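Local coordinates for protein LEC-6 (Caenorhabditis elegans, PDB 3VV1) that binds galactosides as a galectin, preferring fucose-containing saccharides, among them galactose linked 1,4 to fucose, at the interface of chains A and B. Sequence-based numbering; all coordinates share one arbitrary frame. Chains: chain A/B, Protein LEC-6.

Contact 1: the interface of chains A and B. Residues chain A 22-24; chain B 39-40, 42, 145, 158.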
ATOM      1  N   ILE A  22      -0.950   4.092  -3.608  1.00 18.08           N
ATOM      2  CA  ILE A  22      -1.023   3.052  -2.576  1.00 16.38           C
ATOM      3  C   ILE A  22      -2.507   2.806  -2.298  1.00 16.01           C
ATOM      4  O   ILE A  22      -3.396   3.535  -2.778  1.00 17.59           O
ATOM      5  CB  ILE A  22      -0.263   3.493  -1.272  1.00 16.64           C
ATOM      6  CG1 ILE A  22      -0.836   4.812  -0.703  1.00 18.15           C
ATOM      7  CG2 ILE A  22       1.253   3.563  -1.520  1.00 17.46           C
ATOM      8  CD1 ILE A  22      -0.100   5.352   0.547  1.00 20.71           C
ATOM      9  N   SER A  23      -2.766   1.711  -1.599  1.00 15.83           N
ATOM     10  CA  SER A  23      -4.119   1.276  -1.310  1.00 16.17           C
ATOM     11  C   SER A  23      -4.358   1.036   0.176  1.00 16.25           C
ATOM     12  O   SER A  23      -3.516   0.417   0.828  1.00 15.54           O
ATOM     13  CB  SER A  23      -4.289  -0.039  -2.066  1.00 15.55           C
ATOM     14  OG  SER A  23      -5.495  -0.730  -1.655  1.00 16.41           O
ATOM     15  N   PHE A  24      -5.531   1.446   0.650  1.00 16.30           N
ATOM     16  CA  PHE A  24      -5.924   1.223   2.061  1.00 16.68           C
ATOM     17  C   PHE A  24      -6.094  -0.264   2.340  1.00 17.12           C
ATOM     18  O   PHE A  24      -6.045  -0.653   3.511  1.00 17.92           O
ATOM     19  CB  PHE A  24      -7.209   1.960   2.389  1.00 17.59           C
ATOM     20  CG  PHE A  24      -7.014   3.432   2.505  1.00 19.02           C
ATOM     21  CD1 PHE A  24      -7.093   4.232   1.386  1.00 20.12           C
ATOM     22  CD2 PHE A  24      -6.781   4.040   3.762  1.00 20.29           C
ATOM     23  CE1 PHE A  24      -6.896   5.613   1.522  1.00 21.60           C
ATOM     24  CE2 PHE A  24      -6.567   5.398   3.887  1.00 22.28           C
ATOM     25  CZ  PHE A  24      -6.684   6.227   2.777  1.00 23.75           C
TER
ATOM     26  N   VAL B  39      -3.976   7.654  -3.712  1.00 14.53           N
ATOM     27  CA  VAL B  39      -4.580   6.515  -2.982  1.00 13.54           C
ATOM     28  C   VAL B  39      -5.755   5.875  -3.704  1.00 14.93           C
ATOM     29  O   VAL B  39      -6.329   6.484  -4.622  1.00 16.36           O
ATOM     30  CB  VAL B  39      -5.029   6.918  -1.554  1.00 13.11           C
ATOM     31  CG1 VAL B  39      -3.858   7.478  -0.743  1.00 14.03           C
ATOM     32  CG2 VAL B  39      -6.171   7.953  -1.607  1.00 14.43           C
ATOM     33  N   GLN B  40      -6.092   4.650  -3.276  1.00 15.21           N
ATOM     34  CA  GLN B  40      -7.348   4.029  -3.650  1.00 16.20           C
ATOM     35  C   GLN B  40      -7.829   3.202  -2.476  1.00 15.14           C
ATOM     36  O   GLN B  40      -7.065   2.881  -1.564  1.00 13.10           O
ATOM     37  CB  GLN B  40      -7.180   3.106  -4.879  1.00 18.45           C
ATOM     38  CG  GLN B  40      -6.128   2.023  -4.721  1.00 17.16           C
ATOM     39  CD  GLN B  40      -5.800   1.379  -6.040  1.00 20.42           C
ATOM     40  OE1 GLN B  40      -5.025   1.902  -6.884  1.00 22.15           O
ATOM     41  NE2 GLN B  40      -6.383   0.221  -6.236  1.00 20.50           N
ATOM     42  N   PHE B  42     -10.439   3.801  -0.370  1.00 14.67           N
ATOM     43  CA  PHE B  42     -10.975   4.503   0.792  1.00 12.88           C
ATOM     44  C   PHE B  42     -12.462   4.192   1.030  1.00 14.68           C
ATOM     45  O   PHE B  42     -13.366   5.001   0.741  1.00 19.72           O
ATOM     46  CB  PHE B  42     -10.784   6.006   0.628  1.00 14.11           C
ATOM     47  CG  PHE B  42     -11.007   6.801   1.903  1.00 14.14           C
ATOM     48  CD1 PHE B  42     -10.173   6.602   3.005  1.00 13.93           C
ATOM     49  CD2 PHE B  42     -12.079   7.731   2.005  1.00 14.59           C
ATOM     50  CE1 PHE B  42     -10.357   7.319   4.206  1.00 14.02           C
ATOM     51  CE2 PHE B  42     -12.248   8.471   3.175  1.00 14.87           C
ATOM     52  CZ  PHE B  42     -11.414   8.255   4.272  1.00 14.71           C
ATOM     53  N   ILE B 145      -4.643  12.290  -1.147  1.00 12.66           N
ATOM     54  CA  ILE B 145      -4.460  12.968   0.160  1.00 13.26           C
ATOM     55  C   ILE B 145      -3.380  14.049   0.038  1.00 14.77           C
ATOM     56  O   ILE B 145      -2.276  13.806  -0.480  1.00 16.24           O
ATOM     57  CB  ILE B 145      -4.069  11.985   1.266  1.00 16.05           C
ATOM     58  CG1 ILE B 145      -5.157  10.885   1.344  1.00 17.88           C
ATOM     59  CG2 ILE B 145      -3.869  12.670   2.635  1.00 14.03           C
ATOM     60  CD1 ILE B 145      -4.732   9.654   2.111  1.00 25.38           C
ATOM     61  N   VAL B 158      -1.559   3.968   5.477  1.00 12.62           N
ATOM     62  CA  VAL B 158      -2.926   3.691   5.082  1.00 11.61           C
ATOM     63  C   VAL B 158      -3.221   2.210   5.345  1.00 12.40           C
ATOM     64  O   VAL B 158      -2.385   1.314   5.071  1.00 13.66           O
ATOM     65  CB  VAL B 158      -3.201   4.135   3.593  1.00 11.20           C
ATOM     66  CG1 VAL B 158      -2.938   5.627   3.374  1.00 14.19           C
ATOM     67  CG2 VAL B 158      -2.384   3.312   2.613  1.00 13.90           C
TER
HETATM   68  O   HOH W   1      -2.817  -0.795   3.213  1.00 14.40           O
HETATM   69  O   HOH W   2      -3.551   4.010  -5.664  1.00 22.33           O
HETATM   70  O   HOH W   3      -7.321  -1.082  -3.479  1.00 26.33           O

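Contact 2: the interface of chains A and B. Residues chain A 26, 37-40; chain B 23-25.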
ATOM      1  N   ASN A  26      -4.038  -2.492   0.551  1.00 13.70           N
ATOM      2  CA  ASN A  26      -2.780  -3.078   0.010  1.00 13.17           C
ATOM      3  C   ASN A  26      -3.038  -4.106  -1.090  1.00 12.69           C
ATOM      4  O   ASN A  26      -2.400  -5.160  -1.156  1.00 12.95           O
ATOM      5  CB  ASN A  26      -1.851  -3.630   1.132  1.00 13.64           C
ATOM      6  CG  ASN A  26      -0.434  -3.096   1.003  1.00 16.18           C
ATOM      7  OD1 ASN A  26      -0.232  -2.151   0.281  1.00 17.39           O
ATOM      8  ND2 ASN A  26       0.540  -3.693   1.687  1.00 17.70           N
ATOM      9  N   ILE A  37       6.332  -3.932  -8.414  1.00 13.73           N
ATOM     10  CA  ILE A  37       5.601  -3.272  -7.324  1.00 12.90           C
ATOM     11  C   ILE A  37       6.480  -3.181  -6.073  1.00 12.19           C
ATOM     12  O   ILE A  37       6.873  -4.230  -5.533  1.00 12.70           O
ATOM     13  CB  ILE A  37       4.313  -4.029  -6.929  1.00 12.72           C
ATOM     14  CG1 ILE A  37       3.480  -4.423  -8.177  1.00 17.02           C
ATOM     15  CG2 ILE A  37       3.452  -3.133  -6.027  1.00 14.45           C
ATOM     16  CD1 ILE A  37       2.280  -5.297  -7.869  1.00 18.16           C
ATOM     17  N   PRO A  38       6.793  -1.941  -5.641  1.00 11.97           N
ATOM     18  CA  PRO A  38       7.609  -1.794  -4.418  1.00 13.00           C
ATOM     19  C   PRO A  38       6.930  -2.427  -3.201  1.00 12.39           C
ATOM     20  O   PRO A  38       5.697  -2.415  -3.109  1.00 12.32           O
ATOM     21  CB  PRO A  38       7.650  -0.300  -4.229  1.00 14.96           C
ATOM     22  CG  PRO A  38       7.596   0.284  -5.638  1.00 15.42           C
ATOM     23  CD  PRO A  38       6.628  -0.641  -6.358  1.00 13.89           C
ATOM     24  N   VAL A  39       7.726  -2.887  -2.248  1.00 11.87           N
ATOM     25  CA  VAL A  39       7.191  -3.453  -0.997  1.00 12.41           C
ATOM     26  C   VAL A  39       8.239  -3.226   0.076  1.00 13.75           C
ATOM     27  O   VAL A  39       9.445  -3.231  -0.217  1.00 14.27           O
ATOM     28  CB  VAL A  39       6.845  -4.957  -1.178  1.00 11.89           C
ATOM     29  CG1 VAL A  39       8.100  -5.788  -1.494  1.00 12.54           C
ATOM     30  CG2 VAL A  39       6.104  -5.525   0.072  1.00 14.72           C
ATOM     31  N   GLN A  40       7.798  -3.040   1.319  1.00 15.32           N
ATOM     32  CA  GLN A  40       8.745  -2.785   2.418  1.00 16.74           C
ATOM     33  C   GLN A  40       9.118  -4.100   3.118  1.00 15.39           C
ATOM     34  O   GLN A  40       8.564  -4.465   4.172  1.00 16.90           O
ATOM     35  CB  GLN A  40       8.143  -1.743   3.385  1.00 20.01           C
ATOM     36  CG  GLN A  40       9.009  -1.261   4.541  1.00 22.63           C
ATOM     37  CD  GLN A  40       8.151  -0.333   5.444  1.00 26.90           C
ATOM     38  OE1 GLN A  40       7.246  -0.806   6.170  1.00 36.81           O
ATOM     39  NE2 GLN A  40       8.402   1.005   5.378  1.00 36.45           N
TER
ATOM     40  N   SER B  23       2.088   0.589  -5.570  1.00 15.50           N
ATOM     41  CA  SER B  23       3.064   0.235  -4.537  1.00 15.14           C
ATOM     42  C   SER B  23       2.427  -0.394  -3.321  1.00 13.90           C
ATOM     43  O   SER B  23       1.356   0.068  -2.913  1.00 13.28           O
ATOM     44  CB  SER B  23       3.706   1.529  -4.019  1.00 14.65           C
ATOM     45  OG  SER B  23       4.625   1.192  -3.000  1.00 14.87           O
ATOM     46  N   PHE B  24       3.076  -1.403  -2.787  1.00 13.97           N
ATOM     47  CA  PHE B  24       2.620  -1.992  -1.548  1.00 13.40           C
ATOM     48  C   PHE B  24       3.213  -1.306  -0.328  1.00 13.21           C
ATOM     49  O   PHE B  24       3.040  -1.792   0.817  1.00 13.65           O
ATOM     50  CB  PHE B  24       3.015  -3.459  -1.473  1.00 13.53           C
ATOM     51  CG  PHE B  24       2.277  -4.342  -2.425  1.00 14.87           C
ATOM     52  CD1 PHE B  24       0.896  -4.369  -2.414  1.00 14.89           C
ATOM     53  CD2 PHE B  24       2.985  -5.175  -3.286  1.00 16.18           C
ATOM     54  CE1 PHE B  24       0.229  -5.239  -3.289  1.00 16.18           C
ATOM     55  CE2 PHE B  24       2.332  -6.069  -4.153  1.00 16.88           C
ATOM     56  CZ  PHE B  24       0.944  -6.070  -4.133  1.00 17.17           C
ATOM     57  N   ARG B  25       3.921  -0.177  -0.545  1.00 12.49           N
ATOM     58  CA  ARG B  25       4.503   0.564   0.613  1.00 12.52           C
ATOM     59  C   ARG B  25       3.439   1.490   1.206  1.00 13.06           C
ATOM     60  O   ARG B  25       3.411   2.720   0.974  1.00 13.56           O
ATOM     61  CB  ARG B  25       5.768   1.322   0.184  1.00 13.88           C
ATOM     62  CG  ARG B  25       6.915   0.379  -0.189  1.00 16.50           C
ATOM     63  CD  ARG B  25       8.186   1.118  -0.589  1.00 22.37           C
ATOM     64  NE  ARG B  25       8.675   1.806   0.606  1.00 26.81           N
ATOM     65  CZ  ARG B  25       9.505   2.834   0.663  1.00 37.79           C
ATOM     66  NH1 ARG B  25      10.129   3.311  -0.433  1.00 50.27           N
ATOM     67  NH2 ARG B  25       9.780   3.343   1.876  1.00 44.50           N
TER
HETATM   68  O   HOH W   4      -0.418   0.281  -0.800  1.00 12.60           O
HETATM   69  O   HOH W   5       5.103  -2.795   2.276  1.00 17.59           O

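Contact 1: the interface of chains A and B
The N-terminal strand 22-23 of chain A runs parallel to strand 35-40 of chain B, pairing A:Ile22 with B:Val39 and A:Ser23 with B:Gln40 along the edge of a galectin beta-sandwich. B:Gln40 gives both of its main-chain polar atoms to this pairing. Its N donates to A:Ile22 O at 3.0 Å, in the carbonyl plane though bent at the hydrogen (136°), and its O accepts the straighter bond from A:Phe24 N at 3.1 Å. The side chain of B:Gln40 then runs extended beside A:Ser23, its CG 3.8 Å from A:Ser23 CB, and its amide is linked to chain A by water at both atoms: OE1 reaches A:Ile22 O through water 2, and NE2 reaches A:Ser23 OG through water 3, which may favour this turn of the amide, although the NE2 leg is long. A third water joins A:Ser23 O to B:Val158 O.

A:Phe24 is the main apolar plug. With CG anti to the carbonyl carbon (chi1 -73°), its ring swings into chain B and is clasped from both faces. B:Val158 comes over one face, the two side chains crossing at about a right angle, with CB 3.8 Å from the ring centroid. On the opposite face sits the CD1 corner of B:Phe42, 3.5 Å from A:Phe24 CZ; the two side chains point the same way while their rings are inclined by 55° in an edge-to-face contact. B:Gln40 O lies at the rim, in the plane of the ring and near CD1, and B:Val39 packs CB against CE1. The CD1 methyl of B:Ile145 meets A:Phe24 CZ at the far end of the ring. B:Val158 also serves A:Ile22: its CG2 branch turns from the phenylalanine to the CD1 methyl of A:Ile22, 3.7 Å away, while A:Ile22 CG1 lies against B:Val39 CG1.

Contact 2: the interface of chains A and B
The carbonyl oxygen of B:Phe24, in the N-terminal segment of this galectin chain, is gripped from two directions: A:Asn26 ND2 donates to it at 3.3 Å, and water 5 links it to the backbone N of A:Gln40. The oxygen lies practically in the amide plane of A:Asn26, while the donor comes at 125° to the C=O bond, tilted somewhat out of the carbonyl plane; at this length the bond is a modest one. The other amide atom, OD1, holds water 4, which passes on to B:Ser23 O. B:Phe24 N makes the shorter bond, to A:Pro38 O at 2.8 Å.

The B:Phe24 ring is set against chain A by CG standing beside the backbone N (chi1 -70°). A:Ile37 CG2 lies over its face, 3.9 Å from the centroid, and the CD1 methyl of the same isoleucine reaches toward CE2. A:Asn26 OD1 sits at the ring edge, in plane, with the amide turned nearly perpendicular (84°) to the ring; A:Val39 CG2 touches CB.

B:Arg25 meets chain A through its aliphatic stem. CG rests on A:Val39 CA at 3.9 Å, and CD lies beside A:Pro38 CB, where the chain bends at chi3. B:Ser23 OG faces that same proline carbon and accepts a bond from B:Arg25 N at 2.9 Å, a bond within chain B that may steady the segment on either side of B:Phe24.

The C-alpha centres of contact 1 and contact 2 are about 12 Å apart, and both use the same two pieces of the protein: the N-terminal segment around residues 22-25 and the stretch around residues 37-40. In contact 1 chain A supplies the segment, in contact 2 chain B does, so each chain lays its N-terminal segment on the other, with its Phe24 against the partner. The arrangement is not an exact two-fold, and the register differs: Phe24 N bonds to Gln40 O in contact 1 but to Pro38 O, two residues earlier, in contact 2, where strand pairing is not seen. The pairing may or may not be the biological dimer.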